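Local coordinates for thioredoxin (Bacillus cereus, PDB 4EUY), which probably takes part in thiol-disulfide redox chemistry, as a thioredoxin-like protein with a CxxC disulfide, although its exact function is not established, at residues A[19-23]-A[49-53]; A[43-49]-A[97-103]. One frame throughout, in Å; residues are numbered along the deposited sequence.

Interaction 1: residues A[19-23]-A[49-53]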
loop_
_atom_site.group_PDB
_atom_site.type_symbol
_atom_site.label_atom_id
_atom_site.label_comp_id
_atom_site.label_asym_id
_atom_site.label_seq_id
_atom_site.Cartn_x
_atom_site.Cartn_y
_atom_site.Cartn_z
ATOM N N GLN A 19 13.140 0.274 5.131
ATOM C CA GLN A 19 12.805 -1.141 4.946
ATOM C C GLN A 19 11.559 -1.431 4.105
ATOM O O GLN A 19 11.476 -1.039 2.950
ATOM C CB GLN A 19 12.652 -1.810 6.297
ATOM C CG GLN A 19 12.273 -3.269 6.197
ATOM C CD GLN A 19 13.223 -4.164 6.960
ATOM O OE1 GLN A 19 13.975 -3.706 7.820
ATOM N NE2 GLN A 19 13.192 -5.451 6.649
ATOM N N LEU A 20 10.570 -2.117 4.670
ATOM C CA LEU A 20 9.350 -2.446 3.927
ATOM C C LEU A 20 8.206 -1.488 4.114
ATOM O O LEU A 20 7.772 -1.268 5.225
ATOM C CB LEU A 20 8.937 -3.828 4.380
ATOM C CG LEU A 20 8.048 -4.704 3.526
ATOM C CD1 LEU A 20 8.474 -4.689 2.081
ATOM C CD2 LEU A 20 8.012 -6.111 4.059
ATOM N N VAL A 21 7.707 -0.964 3.006
ATOM C CA VAL A 21 6.736 0.137 3.005
ATOM C C VAL A 21 5.673 -0.036 1.954
ATOM O O VAL A 21 5.942 -0.497 0.873
ATOM C CB VAL A 21 7.428 1.419 2.591
ATOM C CG1 VAL A 21 6.426 2.567 2.463
ATOM C CG2 VAL A 21 8.531 1.705 3.580
ATOM N N LEU A 22 4.475 0.390 2.262
ATOM C CA LEU A 22 3.361 0.080 1.428
ATOM C C LEU A 22 2.660 1.399 1.104
ATOM O O LEU A 22 2.301 2.155 2.020
ATOM C CB LEU A 22 2.435 -0.897 2.176
ATOM C CG LEU A 22 1.124 -1.173 1.440
ATOM C CD1 LEU A 22 0.300 -2.222 2.156
ATOM C CD2 LEU A 22 0.324 0.112 1.316
ATOM N N LEU A 23 2.473 1.692 -0.183
ATOM C CA LEU A 23 1.717 2.893 -0.554
ATOM C C LEU A 23 0.348 2.505 -0.902
ATOM O O LEU A 23 0.136 1.559 -1.685
ATOM C CB LEU A 23 2.279 3.575 -1.762
ATOM C CG LEU A 23 3.265 4.644 -1.350
ATOM C CD1 LEU A 23 4.391 3.987 -0.558
ATOM C CD2 LEU A 23 3.760 5.294 -2.630
ATOM N N TYR A 49 6.244 -4.318 11.090
ATOM C CA TYR A 49 7.418 -3.883 10.294
ATOM C C TYR A 49 7.127 -3.337 8.901
ATOM O O TYR A 49 8.063 -3.076 8.121
ATOM C CB TYR A 49 8.437 -5.038 10.153
ATOM C CG TYR A 49 7.975 -6.262 9.351
ATOM C CD1 TYR A 49 8.188 -6.345 7.984
ATOM C CD2 TYR A 49 7.367 -7.352 9.990
ATOM C CE1 TYR A 49 7.770 -7.461 7.267
ATOM C CE2 TYR A 49 6.958 -8.476 9.288
ATOM C CZ TYR A 49 7.153 -8.531 7.923
ATOM O OH TYR A 49 6.739 -9.647 7.210
ATOM N N VAL A 50 5.844 -3.207 8.578
ATOM C CA VAL A 50 5.443 -2.514 7.375
ATOM C C VAL A 50 5.000 -1.128 7.733
ATOM O O VAL A 50 4.297 -0.908 8.732
ATOM C CB VAL A 50 4.323 -3.238 6.667
ATOM C CG1 VAL A 50 4.003 -2.546 5.346
ATOM C CG2 VAL A 50 4.762 -4.683 6.483
ATOM N N GLU A 51 5.463 -0.201 6.912
ATOM C CA GLU A 51 5.106 1.178 7.057
ATOM C C GLU A 51 4.129 1.558 5.972
ATOM O O GLU A 51 4.365 1.336 4.780
ATOM C CB GLU A 51 6.337 2.071 6.994
ATOM C CG GLU A 51 6.014 3.476 6.504
ATOM C CD GLU A 51 6.876 4.581 7.114
ATOM O OE1 GLU A 51 8.010 4.237 7.581
ATOM O OE2 GLU A 51 6.391 5.783 7.091
ATOM N N LYS A 52 3.030 2.154 6.393
ATOM C CA LYS A 52 2.036 2.598 5.447
ATOM C C LYS A 52 2.186 4.085 5.192
ATOM O O LYS A 52 2.388 4.910 6.129
ATOM C CB LYS A 52 0.652 2.294 5.989
ATOM C CG LYS A 52 -0.511 2.746 5.122
ATOM C CD LYS A 52 -1.840 2.413 5.819
ATOM C CE LYS A 52 -2.073 3.241 7.098
ATOM N NZ LYS A 52 -1.835 4.715 6.916
ATOM N N ILE A 53 2.099 4.411 3.910
ATOM C CA ILE A 53 1.883 5.783 3.478
ATOM C C ILE A 53 0.671 5.856 2.603
ATOM O O ILE A 53 0.532 5.084 1.635
ATOM C CB ILE A 53 3.062 6.317 2.675
ATOM C CG1 ILE A 53 4.327 6.191 3.521
ATOM C CG2 ILE A 53 2.808 7.778 2.326
ATOM C CD1 ILE A 53 5.563 6.800 2.904
#
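Leu-20 enters the strand with chi1 t and chi2 p, a conformation that puts its CD2 3.5 Å from CE1 at the edge of the Tyr-49 ring. Tyr-49, next to Val-50 in the chain, has chi1 p, and its hydroxyl is held by the carbonyl of Ile-100. Val-21 and Val-50 are beta-branched, which suits an extended backbone. Leu-22 CB lies 3.9 Å from Val-50 CG1. Leu-20, Leu-22 and Val-50 point to the covered face of the sheet, where apolar side chains fit: Leu-22 and Val-50 meet both helices, Leu-20 meets Phe-103 and Tyr-79. Lys-52 on the same face carries its amine to a salt bridge with Glu-54. On the opposite face Val-21 CG1 meets Ile-53 CG1 at 4.3 Å, and Leu-23 brings CD1 to 4.2 Å from Ile-53 CB. Three backbone hydrogen bonds join the strands: Glu-51 N to Leu-20 O (3.1 Å), Leu-22 N to Glu-51 O (2.7 Å) and Ile-53 N to Leu-22 O (2.9 Å). Val-21 and Leu-23 instead hydrogen-bond through their backbones to Phe-78 and Leu-76, making 20-27 an inner strand. Parallel strands 20-27 and 50-57, linked by helix 31-45, form the beta-alpha-beta unit of the thioredoxin fold.

Interaction 2: residues A[43-49]-A[97-103]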
loop_
_atom_site.group_PDB
_atom_site.type_symbol
_atom_site.label_atom_id
_atom_site.label_comp_id
_atom_site.label_asym_id
_atom_site.label_seq_id
_atom_site.Cartn_x
_atom_site.Cartn_y
_atom_site.Cartn_z
ATOM N N VAL A 43 -5.096 -6.629 7.473
ATOM C CA VAL A 43 -3.894 -7.404 7.254
ATOM C C VAL A 43 -2.697 -6.812 8.001
ATOM O O VAL A 43 -1.983 -7.520 8.721
ATOM C CB VAL A 43 -3.548 -7.467 5.762
ATOM C CG1 VAL A 43 -2.087 -7.851 5.603
ATOM C CG2 VAL A 43 -4.472 -8.442 5.049
ATOM N N LEU A 44 -2.496 -5.511 7.846
ATOM C CA LEU A 44 -1.329 -4.867 8.417
ATOM C C LEU A 44 -1.347 -4.846 9.926
ATOM O O LEU A 44 -0.337 -4.538 10.528
ATOM C CB LEU A 44 -1.224 -3.439 7.912
ATOM C CG LEU A 44 -0.945 -3.325 6.424
ATOM C CD1 LEU A 44 -1.060 -1.869 6.044
ATOM C CD2 LEU A 44 0.434 -3.857 6.108
ATOM N N GLU A 45 -2.482 -5.142 10.547
ATOM C CA GLU A 45 -2.486 -5.329 11.985
ATOM C C GLU A 45 -1.377 -6.310 12.386
ATOM O O GLU A 45 -0.638 -6.064 13.327
ATOM C CB GLU A 45 -3.842 -5.844 12.486
ATOM C CG GLU A 45 -4.990 -4.840 12.381
ATOM C CD GLU A 45 -6.238 -5.239 13.182
ATOM O OE1 GLU A 45 -6.742 -6.378 13.014
ATOM O OE2 GLU A 45 -6.734 -4.407 13.986
ATOM N N ASN A 46 -1.236 -7.396 11.633
ATOM C CA ASN A 46 -0.346 -8.497 12.019
ATOM C C ASN A 46 1.127 -8.285 11.688
ATOM O O ASN A 46 1.947 -9.145 11.998
ATOM C CB ASN A 46 -0.762 -9.813 11.341
ATOM C CG ASN A 46 -2.271 -10.050 11.341
ATOM O OD1 ASN A 46 -3.011 -9.615 10.413
ATOM N ND2 ASN A 46 -2.734 -10.799 12.354
ATOM N N TYR A 47 1.460 -7.171 11.051
ATOM C CA TYR A 47 2.805 -6.953 10.535
ATOM C C TYR A 47 3.247 -5.535 10.872
ATOM O O TYR A 47 3.051 -4.596 10.084
ATOM C CB TYR A 47 2.846 -7.216 9.009
ATOM C CG TYR A 47 2.266 -8.569 8.599
ATOM C CD1 TYR A 47 3.000 -9.734 8.749
ATOM C CD2 TYR A 47 0.977 -8.682 8.089
ATOM C CE1 TYR A 47 2.478 -10.971 8.413
ATOM C CE2 TYR A 47 0.451 -9.919 7.741
ATOM C CZ TYR A 47 1.210 -11.059 7.917
ATOM O OH TYR A 47 0.718 -12.295 7.594
ATOM N N ASN A 48 3.836 -5.398 12.050
ATOM C CA ASN A 48 4.323 -4.124 12.590
ATOM C C ASN A 48 5.406 -3.473 11.697
ATOM O O ASN A 48 5.461 -2.241 11.550
ATOM C CB ASN A 48 4.870 -4.367 14.027
ATOM N N TYR A 49 6.244 -4.318 11.090
ATOM C CA TYR A 49 7.418 -3.883 10.294
ATOM C C TYR A 49 7.127 -3.337 8.901
ATOM O O TYR A 49 8.063 -3.076 8.121
ATOM C CB TYR A 49 8.437 -5.038 10.153
ATOM C CG TYR A 49 7.975 -6.262 9.351
ATOM C CD1 TYR A 49 8.188 -6.345 7.984
ATOM C CD2 TYR A 49 7.367 -7.352 9.990
ATOM C CE1 TYR A 49 7.770 -7.461 7.267
ATOM C CE2 TYR A 49 6.958 -8.476 9.288
ATOM C CZ TYR A 49 7.153 -8.531 7.923
ATOM O OH TYR A 49 6.739 -9.647 7.210
ATOM N N GLU A 97 -0.467 -10.337 1.469
ATOM C CA GLU A 97 -0.017 -10.905 2.716
ATOM C C GLU A 97 1.171 -11.846 2.539
ATOM O O GLU A 97 2.157 -11.767 3.289
ATOM C CB GLU A 97 -1.147 -11.615 3.443
ATOM C CG GLU A 97 -0.705 -12.100 4.822
ATOM C CD GLU A 97 -1.870 -12.300 5.800
ATOM O OE1 GLU A 97 -3.023 -11.913 5.464
ATOM O OE2 GLU A 97 -1.635 -12.852 6.909
ATOM N N ARG A 98 1.078 -12.713 1.538
ATOM C CA ARG A 98 2.102 -13.735 1.364
ATOM C C ARG A 98 3.350 -12.979 1.018
ATOM O O ARG A 98 4.418 -13.255 1.547
ATOM C CB ARG A 98 1.742 -14.756 0.299
ATOM C CG ARG A 98 0.297 -15.259 0.428
ATOM C CD ARG A 98 -0.022 -16.445 -0.471
ATOM N NE ARG A 98 0.812 -17.578 -0.060
ATOM C CZ ARG A 98 0.692 -18.827 -0.505
ATOM N NH1 ARG A 98 1.523 -19.773 -0.043
ATOM N NH2 ARG A 98 -0.247 -19.135 -1.402
ATOM N N THR A 99 3.206 -11.944 0.206
ATOM C CA THR A 99 4.379 -11.177 -0.156
ATOM C C THR A 99 4.993 -10.566 1.060
ATOM O O THR A 99 6.203 -10.675 1.259
ATOM C CB THR A 99 4.062 -10.094 -1.144
ATOM O OG1 THR A 99 3.360 -10.717 -2.214
ATOM C CG2 THR A 99 5.385 -9.451 -1.657
ATOM N N ILE A 100 4.169 -9.960 1.907
ATOM C CA ILE A 100 4.739 -9.354 3.106
ATOM C C ILE A 100 5.484 -10.425 3.909
ATOM O O ILE A 100 6.607 -10.219 4.380
ATOM C CB ILE A 100 3.683 -8.715 4.004
ATOM C CG1 ILE A 100 3.043 -7.485 3.301
ATOM C CG2 ILE A 100 4.345 -8.359 5.334
ATOM C CD1 ILE A 100 1.737 -7.018 3.907
ATOM N N GLN A 101 4.851 -11.590 3.999
ATOM C CA GLN A 101 5.360 -12.668 4.782
ATOM C C GLN A 101 6.753 -13.052 4.352
ATOM O O GLN A 101 7.530 -13.565 5.157
ATOM C CB GLN A 101 4.409 -13.852 4.703
ATOM C CG GLN A 101 3.282 -13.723 5.701
ATOM C CD GLN A 101 2.205 -14.758 5.512
ATOM O OE1 GLN A 101 1.837 -15.073 4.397
ATOM N NE2 GLN A 101 1.680 -15.280 6.606
ATOM N N LEU A 102 7.109 -12.776 3.108
ATOM C CA LEU A 102 8.421 -13.196 2.653
ATOM C C LEU A 102 9.449 -12.405 3.385
ATOM O O LEU A 102 10.620 -12.707 3.252
ATOM C CB LEU A 102 8.633 -12.932 1.179
ATOM C CG LEU A 102 8.117 -13.999 0.255
ATOM C CD1 LEU A 102 6.622 -13.829 0.044
ATOM C CD2 LEU A 102 8.896 -13.856 -1.035
ATOM N N PHE A 103 9.019 -11.478 4.211
ATOM C CA PHE A 103 9.944 -10.770 5.047
ATOM C C PHE A 103 9.915 -11.026 6.562
ATOM O O PHE A 103 10.619 -10.444 7.364
ATOM C CB PHE A 103 9.802 -9.316 4.684
ATOM C CG PHE A 103 10.137 -9.037 3.262
ATOM C CD1 PHE A 103 11.439 -8.861 2.864
ATOM C CD2 PHE A 103 9.147 -8.974 2.322
ATOM C CE1 PHE A 103 11.751 -8.607 1.553
ATOM C CE2 PHE A 103 9.450 -8.715 1.009
ATOM C CZ PHE A 103 10.757 -8.535 0.623
#
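Two tyrosine hydroxyls carry the polar part of this contact: Tyr-47 OH donates to Glu-97 OE2 at 2.5 Å, and Tyr-49 OH donates to the backbone Ile-100 O at 2.9 Å. They tie the loop that follows helix 31-45 to the last turns of helix 93-101, the two helices that cover one face of the sheet in this thioredoxin fold. Tyrosine suits both places, since its long ring spans the gap and packs while its hydroxyl finds an acceptor at the far side. Between the rings sits Ile-100. Its CG2 makes a CH-pi contact over the Tyr-47 face, 4.2 Å from the centroid, and also lies 3.8 Å from Tyr-49 CZ. Farther along, Tyr-49 CE1 packs on Phe-103 CB at 3.8 Å, and the Phe-103 ring goes on to meet Tyr-79. The branched Ile-100 can touch both sides at once: while CG2 reaches the rings, CD1 extends to the helix end, 4.1 Å from Leu-44 CD2 and 4.3 Å from Val-43 CG1.

Tyr-49 belongs to both contacts: its ring packs in each, and its hydroxyl forms a hydrogen bond in interaction 2. The centres lie about 10 Å apart, and apolar side chains fill the space between them: Leu-20 CD2 is 3.5 Å from Phe-103 CD2, Val-50 CG2 is 3.9 Å from Ile-100 CG2, and Val-50 CG1 is 3.9 Å from Leu-44 CD2. Sheet and helices thus share one hydrophobic layer. The Cys-30–Cys-33 disulfide lies beyond the far end of strand 20-27 and at the start of helix 31-45, whereas the contacts use the first part of that strand and the last turn of that helix with the loop after it, so both are structural packing away from the presumed redox site.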